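Local coordinates for multifunctional non-homologous end joining DNA repair protein LigD (Mycobacterium tuberculosis, PDB 2IRY), which probably works with Ku in non-homologous end joining to process, fill and reseal DNA double-strand breaks, with this chain holding its N-terminal polymerase domain, at residues A[139-144]-A[180-185]. Residues are numbered along the deposited sequence; the frame is centred on the assembly and turned at random.
With MN (manganese (II) ion), chain C; DGT (2'-deoxyguanosine-5'-triphosphate), chain D.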
loop_
_atom_site.group_PDB
_atom_site.type_symbol
_atom_site.label_atom_id
_atom_site.label_comp_id
_atom_site.label_asym_id
_atom_site.label_seq_id
_atom_site.Cartn_x
_atom_site.Cartn_y
_atom_site.Cartn_z
ATOM N N PHE A 139 -7.620 -4.472 -5.278
ATOM C CA PHE A 139 -7.866 -5.898 -5.154
ATOM C C PHE A 139 -6.597 -6.546 -4.620
ATOM O O PHE A 139 -5.492 -6.222 -5.068
ATOM C CB PHE A 139 -8.224 -6.495 -6.513
ATOM C CG PHE A 139 -9.503 -5.965 -7.077
ATOM C CD1 PHE A 139 -10.701 -6.617 -6.805
ATOM C CD2 PHE A 139 -9.517 -4.804 -7.873
ATOM C CE1 PHE A 139 -11.940 -6.120 -7.325
ATOM C CE2 PHE A 139 -10.741 -4.299 -8.383
ATOM C CZ PHE A 139 -11.945 -4.966 -8.110
ATOM N N ASP A 140 -6.747 -7.439 -3.650
ATOM C CA ASP A 140 -5.613 -8.171 -3.152
ATOM C C ASP A 140 -5.742 -9.593 -3.680
ATOM O O ASP A 140 -6.672 -10.309 -3.321
ATOM C CB ASP A 140 -5.588 -8.109 -1.633
ATOM C CG ASP A 140 -4.480 -8.906 -1.032
ATOM O OD1 ASP A 140 -3.620 -9.469 -1.749
ATOM O OD2 ASP A 140 -4.477 -8.980 0.210
ATOM N N LEU A 141 -4.838 -9.965 -4.584
ATOM C CA LEU A 141 -4.849 -11.309 -5.139
ATOM C C LEU A 141 -3.880 -12.187 -4.356
ATOM O O LEU A 141 -2.638 -12.007 -4.414
ATOM C CB LEU A 141 -4.520 -11.283 -6.639
ATOM C CG LEU A 141 -5.626 -10.881 -7.631
ATOM C CD1 LEU A 141 -6.329 -9.548 -7.284
ATOM C CD2 LEU A 141 -5.066 -10.834 -9.053
ATOM N N ASP A 142 -4.457 -13.114 -3.599
ATOM C CA ASP A 142 -3.713 -13.976 -2.697
ATOM C C ASP A 142 -3.728 -15.393 -3.253
ATOM O O ASP A 142 -4.788 -16.035 -3.281
ATOM C CB ASP A 142 -4.336 -13.962 -1.297
ATOM C CG ASP A 142 -3.386 -14.484 -0.226
ATOM O OD1 ASP A 142 -2.216 -14.020 -0.147
ATOM O OD2 ASP A 142 -3.813 -15.355 0.560
ATOM N N PRO A 143 -2.562 -15.875 -3.728
ATOM C CA PRO A 143 -2.500 -17.222 -4.281
ATOM C C PRO A 143 -2.645 -18.283 -3.196
ATOM O O PRO A 143 -1.989 -18.210 -2.144
ATOM C CB PRO A 143 -1.116 -17.278 -4.935
ATOM C CG PRO A 143 -0.291 -16.272 -4.166
ATOM C CD PRO A 143 -1.255 -15.183 -3.783
ATOM N N GLY A 144 -3.506 -19.263 -3.456
ATOM C CA GLY A 144 -3.689 -20.395 -2.553
ATOM C C GLY A 144 -2.625 -21.449 -2.768
ATOM O O GLY A 144 -1.732 -21.279 -3.609
ATOM N N LEU A 180 -0.254 -10.177 -4.916
ATOM C CA LEU A 180 -0.312 -9.194 -5.949
ATOM C C LEU A 180 -1.488 -8.263 -5.662
ATOM O O LEU A 180 -2.583 -8.738 -5.456
ATOM C CB LEU A 180 -0.569 -9.936 -7.283
ATOM C CG LEU A 180 -0.634 -9.216 -8.626
ATOM C CD1 LEU A 180 0.595 -8.305 -8.850
ATOM C CD2 LEU A 180 -0.723 -10.284 -9.707
ATOM N N HIS A 181 -1.245 -6.958 -5.664
ATOM C CA HIS A 181 -2.293 -5.963 -5.516
ATOM C C HIS A 181 -2.550 -5.250 -6.850
ATOM O O HIS A 181 -1.595 -4.966 -7.628
ATOM C CB HIS A 181 -1.926 -4.949 -4.415
ATOM C CG HIS A 181 -1.718 -5.581 -3.074
ATOM N ND1 HIS A 181 -1.024 -4.971 -2.055
ATOM C CD2 HIS A 181 -2.096 -6.795 -2.599
ATOM C CE1 HIS A 181 -1.029 -5.757 -0.992
ATOM N NE2 HIS A 181 -1.662 -6.870 -1.296
ATOM N N LEU A 182 -3.837 -4.986 -7.110
ATOM C CA LEU A 182 -4.271 -4.275 -8.315
ATOM C C LEU A 182 -5.039 -3.026 -7.903
ATOM O O LEU A 182 -5.994 -3.118 -7.099
ATOM C CB LEU A 182 -5.179 -5.148 -9.209
ATOM C CG LEU A 182 -4.660 -6.525 -9.631
ATOM C CD1 LEU A 182 -5.678 -7.250 -10.508
ATOM C CD2 LEU A 182 -3.307 -6.410 -10.399
ATOM N N TYR A 183 -4.610 -1.881 -8.432
ATOM C CA TYR A 183 -5.240 -0.591 -8.157
ATOM C C TYR A 183 -5.891 -0.038 -9.422
ATOM O O TYR A 183 -5.329 -0.150 -10.511
ATOM C CB TYR A 183 -4.187 0.426 -7.705
ATOM C CG TYR A 183 -3.619 0.184 -6.323
ATOM C CD1 TYR A 183 -4.274 0.665 -5.172
ATOM C CD2 TYR A 183 -2.403 -0.509 -6.164
ATOM C CE1 TYR A 183 -3.733 0.441 -3.899
ATOM C CE2 TYR A 183 -1.845 -0.728 -4.890
ATOM C CZ TYR A 183 -2.516 -0.254 -3.766
ATOM O OH TYR A 183 -1.985 -0.485 -2.510
ATOM N N THR A 184 -7.037 0.600 -9.265
ATOM C CA THR A 184 -7.685 1.263 -10.396
ATOM C C THR A 184 -8.290 2.587 -9.919
ATOM O O THR A 184 -9.060 2.596 -8.964
ATOM C CB THR A 184 -8.750 0.365 -11.057
ATOM O OG1 THR A 184 -9.493 1.128 -12.019
ATOM C CG2 THR A 184 -9.692 -0.190 -10.061
ATOM N N PRO A 185 -7.900 3.703 -10.559
ATOM C CA PRO A 185 -8.466 4.986 -10.168
ATOM C C PRO A 185 -9.901 5.120 -10.657
ATOM O O PRO A 185 -10.228 4.742 -11.795
ATOM C CB PRO A 185 -7.539 6.006 -10.848
ATOM C CG PRO A 185 -6.986 5.281 -12.024
ATOM C CD PRO A 185 -6.878 3.845 -11.613
HETATM MN MN MN C . -2.625 -10.880 0.025
HETATM P PG DGT D . 0.472 -11.014 0.740
HETATM O O1G DGT D . 1.550 -11.973 1.171
HETATM O O2G DGT D . -0.916 -11.566 0.994
HETATM O O3G DGT D . 0.694 -10.456 -0.649
HETATM O O3B DGT D . 0.660 -9.717 1.707
HETATM P PB DGT D . -0.367 -8.463 1.839
HETATM O O1B DGT D . 0.434 -7.190 1.933
HETATM O O2B DGT D . -1.469 -8.521 0.807
HETATM O O3A DGT D . -1.069 -8.734 3.280
HETATM P PA DGT D . -0.243 -8.690 4.671
HETATM O O1A DGT D . -1.079 -9.300 5.773
HETATM O O2A DGT D . 1.124 -9.293 4.429
HETATM O "O5'" DGT D . -0.126 -7.088 4.941
HETATM C "C5'" DGT D . -1.283 -6.266 5.187
HETATM C "C4'" DGT D . -2.427 -7.033 5.857
HETATM O "O4'" DGT D . -2.452 -6.796 7.268
HETATM C "C3'" DGT D . -3.806 -6.699 5.321
HETATM O "O3'" DGT D . -4.201 -7.685 4.368
HETATM C "C2'" DGT D . -4.719 -6.734 6.534
HETATM C "C1'" DGT D . -3.789 -6.677 7.743
HETATM N N9 DGT D . -3.883 -5.374 8.442
HETATM C C8 DGT D . -3.969 -4.172 7.845
HETATM N N7 DGT D . -4.033 -3.161 8.742
HETATM C C5 DGT D . -3.984 -3.726 9.958
HETATM C C6 DGT D . -4.003 -3.226 11.350
HETATM O O6 DGT D . -4.087 -2.002 11.559
HETATM N N1 DGT D . -3.928 -4.117 12.354
HETATM C C2 DGT D . -3.840 -5.448 12.121
HETATM N N2 DGT D . -3.762 -6.288 13.180
HETATM N N3 DGT D . -3.810 -5.983 10.865
HETATM C C4 DGT D . -3.880 -5.184 9.765
HETATM O O HOH W 1 -3.327 -10.200 1.991
HETATM O O HOH W 2 -1.301 -10.318 -1.959
#
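The imidazole of His181 meets its neighbours at the edge: Asp140 OD1 and the nucleotide's O2B both lie in the ring plane, and OD1 sits 3.2 Å from CD2. The Asp140 carboxylate runs alongside, pointing the same way but turned 82° to the ring. On the other face of the sheet, Leu182 O lies at the edge of the Phe139 ring, near its plane. His181 NE2 donates to O2B of the dGTP at 2.7 Å, fixing the ring's rotation against the beta-phosphate. Asp140 reaches the metal because its CG stands anti to the backbone N (chi1 177°), and OD1 binds the manganese at 2.5 Å. dGTP O2G and two waters also bind the ion, so triphosphate and carboxylate share one metal. Asp142 OD1 lies 3.2 Å from the manganese, and Asp230, probably a metal ligand too, is close to Asp140.

Beneath this site the strands pair antiparallel, Asp140 and His181 forming a non-hydrogen-bonded pair between two hydrogen-bonded ones. Phe139 N gives a 2.8 Å bond to Leu182 O, returned by Leu182 N to Phe139 O; Leu141 and Leu180 exchange bonds likewise, with Leu141 N to Leu180 O at 2.7 Å. His181 CA adds a CA-H...O contact to Phe139 O.

The other face of the sheet is apolar. Leu141 crosses Leu182 at a slant, and both Leu141 methyls meet Leu182 CD1, Leu141 CD2 at 3.9 Å; helix 149-164 covers these side chains. Strands 171-174 and 227-230 continue the sheet outward, while Ser175 and Lys178 also grip the dGTP. An acidic DxD pair, Asp140 and Asp142, on a strand beside a phosphate-binding histidine is characteristic of the catalytic site of the archaeo-eukaryotic primase superfamily, to which this LigD polymerase domain belongs.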